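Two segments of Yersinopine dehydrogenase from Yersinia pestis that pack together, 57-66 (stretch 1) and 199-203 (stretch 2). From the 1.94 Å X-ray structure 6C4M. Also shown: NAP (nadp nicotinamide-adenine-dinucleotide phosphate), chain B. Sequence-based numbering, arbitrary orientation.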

# COMPACT_ATOMS: atom_id res chain seq x y z
N THR A 57 -0.17 16.46 -37.23
CA THR A 57 0.43 15.43 -38.08
C THR A 57 -0.45 14.19 -38.13
O THR A 57 -0.61 13.59 -39.19
CB THR A 57 1.83 15.06 -37.56
OG1 THR A 57 1.74 14.77 -36.17
CG2 THR A 57 2.78 16.21 -37.74
N LYS A 58 -1.01 13.79 -36.98
CA LYS A 58 -1.94 12.66 -36.95
C LYS A 58 -3.21 12.95 -37.76
O LYS A 58 -3.70 12.09 -38.49
CB LYS A 58 -2.31 12.32 -35.51
CG LYS A 58 -3.06 10.99 -35.35
CD LYS A 58 -4.26 11.11 -34.42
CE LYS A 58 -5.40 11.93 -35.03
NZ LYS A 58 -6.52 12.11 -34.07
N GLY A 59 -3.77 14.15 -37.58
CA GLY A 59 -4.95 14.52 -38.34
C GLY A 59 -4.70 14.47 -39.84
O GLY A 59 -5.51 13.94 -40.59
N GLU A 60 -3.56 15.01 -40.28
CA GLU A 60 -3.23 14.98 -41.70
C GLU A 60 -3.14 13.55 -42.22
O GLU A 60 -3.61 13.26 -43.32
CB GLU A 60 -1.91 15.73 -41.93
CG GLU A 60 -1.67 16.08 -43.38
CD GLU A 60 -2.63 17.14 -43.90
OE1 GLU A 60 -3.12 17.95 -43.08
OE2 GLU A 60 -2.90 17.17 -45.13
N ARG A 61 -2.52 12.65 -41.46
CA ARG A 61 -2.39 11.28 -41.93
C ARG A 61 -3.76 10.60 -42.02
O ARG A 61 -4.00 9.79 -42.92
CB ARG A 61 -1.44 10.50 -41.02
CG ARG A 61 -0.89 9.21 -41.65
CD ARG A 61 0.42 8.77 -41.04
NE ARG A 61 0.25 7.71 -40.04
CZ ARG A 61 0.34 7.87 -38.71
NH1 ARG A 61 0.60 9.06 -38.17
NH2 ARG A 61 0.16 6.82 -37.93
N LEU A 62 -4.66 10.91 -41.08
CA LEU A 62 -6.01 10.37 -41.12
C LEU A 62 -6.81 11.02 -42.24
O LEU A 62 -7.65 10.36 -42.88
CB LEU A 62 -6.69 10.59 -39.77
CG LEU A 62 -8.18 10.21 -39.62
CD1 LEU A 62 -8.33 8.70 -39.69
CD2 LEU A 62 -8.74 10.77 -38.30
N LYS A 63 -6.59 12.31 -42.47
CA LYS A 63 -7.23 12.98 -43.59
C LYS A 63 -6.84 12.31 -44.90
O LYS A 63 -7.69 12.04 -45.75
CB LYS A 63 -6.84 14.46 -43.61
CG LYS A 63 -7.50 15.26 -44.74
CD LYS A 63 -6.99 16.71 -44.74
CE LYS A 63 -7.86 17.63 -45.60
NZ LYS A 63 -7.30 19.00 -45.62
N GLN A 64 -5.55 12.04 -45.08
CA GLN A 64 -5.09 11.36 -46.28
C GLN A 64 -5.68 9.96 -46.38
O GLN A 64 -6.20 9.57 -47.42
CB GLN A 64 -3.56 11.29 -46.28
CG GLN A 64 -2.89 12.63 -46.40
CD GLN A 64 -1.38 12.54 -46.24
OE1 GLN A 64 -0.83 11.47 -45.93
NE2 GLN A 64 -0.71 13.66 -46.43
N TYR A 65 -5.58 9.19 -45.30
CA TYR A 65 -6.11 7.83 -45.33
C TYR A 65 -7.58 7.82 -45.74
O TYR A 65 -7.99 7.01 -46.58
CB TYR A 65 -5.92 7.17 -43.97
CG TYR A 65 -6.81 5.96 -43.81
CD1 TYR A 65 -6.40 4.71 -44.23
CD2 TYR A 65 -8.09 6.09 -43.27
CE1 TYR A 65 -7.21 3.61 -44.09
CE2 TYR A 65 -8.91 4.99 -43.13
CZ TYR A 65 -8.46 3.75 -43.54
OH TYR A 65 -9.29 2.66 -43.41
N LEU A 66 -8.39 8.69 -45.15
CA LEU A 66 -9.83 8.60 -45.38
C LEU A 66 -10.21 9.01 -46.78
O LEU A 66 -11.17 8.48 -47.34
CB LEU A 66 -10.58 9.47 -44.39
CG LEU A 66 -10.52 9.01 -42.95
CD1 LEU A 66 -11.17 10.07 -42.11
CD2 LEU A 66 -11.23 7.66 -42.79
PA NAP B . -7.92 12.73 -27.17
O1A NAP B . -8.62 13.23 -25.96
O2A NAP B . -6.42 12.44 -26.89
O5B NAP B . -8.09 13.87 -28.34
C5B NAP B . -9.40 13.92 -28.94
C4B NAP B . -9.36 15.00 -30.05
O4B NAP B . -8.97 16.33 -29.35
C3B NAP B . -8.45 14.75 -30.92
O3B NAP B . -8.89 15.18 -32.25
C2B NAP B . -7.17 15.69 -30.49
O2B NAP B . -6.35 16.00 -31.68
C1B NAP B . -7.67 16.77 -30.02
N9A NAP B . -6.81 17.18 -28.90
C8A NAP B . -6.26 16.56 -27.84
N7A NAP B . -5.56 17.51 -27.21
C5A NAP B . -5.69 18.68 -27.90
C6A NAP B . -5.15 19.91 -27.60
N6A NAP B . -4.27 20.43 -26.55
N1A NAP B . -5.40 20.96 -28.41
C2A NAP B . -6.21 20.80 -29.51
N3A NAP B . -6.74 19.58 -29.80
C4A NAP B . -6.48 18.51 -28.97
O3 NAP B . -8.66 11.33 -27.64
PN NAP B . -9.80 10.44 -26.90
O1N NAP B . -10.61 9.91 -28.00
O2N NAP B . -9.02 9.34 -26.13
O5D NAP B . -10.73 11.24 -25.78
C5D NAP B . -12.03 11.78 -26.14
C4D NAP B . -12.61 12.42 -24.86
O4D NAP B . -12.81 11.29 -23.74
C3D NAP B . -11.82 13.31 -24.30
O3D NAP B . -12.73 14.26 -23.56
C2D NAP B . -11.00 12.58 -23.22
O2D NAP B . -10.76 13.44 -22.21
C1D NAP B . -12.02 11.53 -22.73
N1N NAP B . -11.43 10.25 -22.29
C2N NAP B . -11.18 9.23 -23.15
C3N NAP B . -10.65 8.02 -22.65
C7N NAP B . -10.35 6.84 -23.60
O7N NAP B . -10.36 5.74 -23.22
N7N NAP B . -10.05 7.16 -24.97
C4N NAP B . -10.37 7.88 -21.32
C5N NAP B . -10.62 8.90 -20.47
C6N NAP B . -11.16 10.09 -20.95
P2B NAP B . -5.16 14.91 -32.19
O1X NAP B . -3.94 15.15 -31.33
O2X NAP B . -5.63 13.50 -32.02
O3X NAP B . -4.81 15.22 -33.63
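Stretch 2 (199-203) IQPYR

Stretch 2 lies against one side of a helix as a short non-helical segment running in roughly the same direction. Residues 57-66 are helical, with i to i+4 backbone hydrogen bonds such as Leu 62 N to Lys 58 O at 3.0 Å. Stretch 2 makes a type I beta turn from Gln 200 to Arg 203, closed by Arg 203 N to Gln 200 O at 3.0 Å. That turn places Pro 201 and Tyr 202 side by side, both with CA-to-CB directed toward the helix. The nearest CA atoms across the contact are Leu 62 CA and Pro 201 CA, 5.9 Å apart.

The contact begins at Lys 58, whose CG lies 3.9 Å from Pro 201 CB. The aliphatic part of this side chain packs on the proline, while Lys 58 NZ reaches the NADP and donates a hydrogen bond to NAP O2X at 2.6 Å. Gly 59 and Glu 60 make no contact with stretch 2.

The CA-to-CB bond of Arg 61 is directed toward stretch 2, and its guanidinium lays one face over Pro 201, Arg 61 NH2 to Pro 201 CD being 3.6 Å. Ile 199 O lies near the guanidinium plane, at its edge, but its 2.2 Å from Arg 61 NH2 is too short, a clash on which nothing rests. Leu 62 then bridges the two central residues of the turn: its CB is 4.1 Å from Pro 201 CG and its CD1 4.0 Å from Tyr 202 CB.

Lys 63 and Gln 64 are out of reach. Tyr 65 stacks face to face on Tyr 202, with ring centroids 3.7 Å apart and planes within 2°; Tyr 65 CE2 also comes within 3.5 Å of Tyr 202 CB. Positions 58, 61, 62 and 65 form the contacting side, with proline against the first three and tyrosine against the last two, and no hydrogen bond crosses the interface.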

# COMPACT_ATOMS: atom_id res chain seq x y z
N ILE A 199 0.98 4.00 -34.07
CA ILE A 199 -0.39 4.54 -34.20
C ILE A 199 -0.94 4.48 -35.63
O ILE A 199 -0.48 5.22 -36.51
CB ILE A 199 -0.45 6.01 -33.70
CG1 ILE A 199 -0.34 6.07 -32.18
CG2 ILE A 199 -1.74 6.68 -34.18
CD1 ILE A 199 -0.57 7.47 -31.64
N GLN A 200 -1.94 3.62 -35.86
CA GLN A 200 -2.72 3.70 -37.09
C GLN A 200 -3.99 4.47 -36.77
O GLN A 200 -4.86 3.94 -36.07
CB GLN A 200 -3.05 2.30 -37.62
CG GLN A 200 -1.85 1.52 -38.16
CD GLN A 200 -1.06 2.33 -39.18
OE1 GLN A 200 -1.64 3.04 -40.00
NE2 GLN A 200 0.27 2.23 -39.11
N PRO A 201 -4.15 5.72 -37.23
CA PRO A 201 -5.15 6.60 -36.60
C PRO A 201 -6.57 6.23 -36.94
O PRO A 201 -7.49 6.80 -36.33
CB PRO A 201 -4.77 7.99 -37.12
CG PRO A 201 -4.12 7.74 -38.43
CD PRO A 201 -3.39 6.42 -38.29
N TYR A 202 -6.78 5.27 -37.84
CA TYR A 202 -8.10 4.80 -38.23
C TYR A 202 -8.43 3.43 -37.62
O TYR A 202 -9.40 2.80 -38.04
CB TYR A 202 -8.17 4.72 -39.75
CG TYR A 202 -7.02 3.95 -40.34
CD1 TYR A 202 -7.10 2.57 -40.52
CD2 TYR A 202 -5.84 4.59 -40.69
CE1 TYR A 202 -6.03 1.86 -41.05
CE2 TYR A 202 -4.77 3.89 -41.22
CZ TYR A 202 -4.87 2.53 -41.39
OH TYR A 202 -3.80 1.85 -41.92
N ARG A 203 -7.64 2.97 -36.65
CA ARG A 203 -7.83 1.69 -35.97
C ARG A 203 -7.76 1.91 -34.47
O ARG A 203 -6.81 2.51 -33.98
CB ARG A 203 -6.75 0.67 -36.35
CG ARG A 203 -6.79 0.15 -37.75
CD ARG A 203 -5.68 -0.88 -37.97
NE ARG A 203 -5.56 -1.23 -39.38
CZ ARG A 203 -4.49 -1.80 -39.93
NH1 ARG A 203 -3.42 -2.10 -39.19
NH2 ARG A 203 -4.49 -2.08 -41.24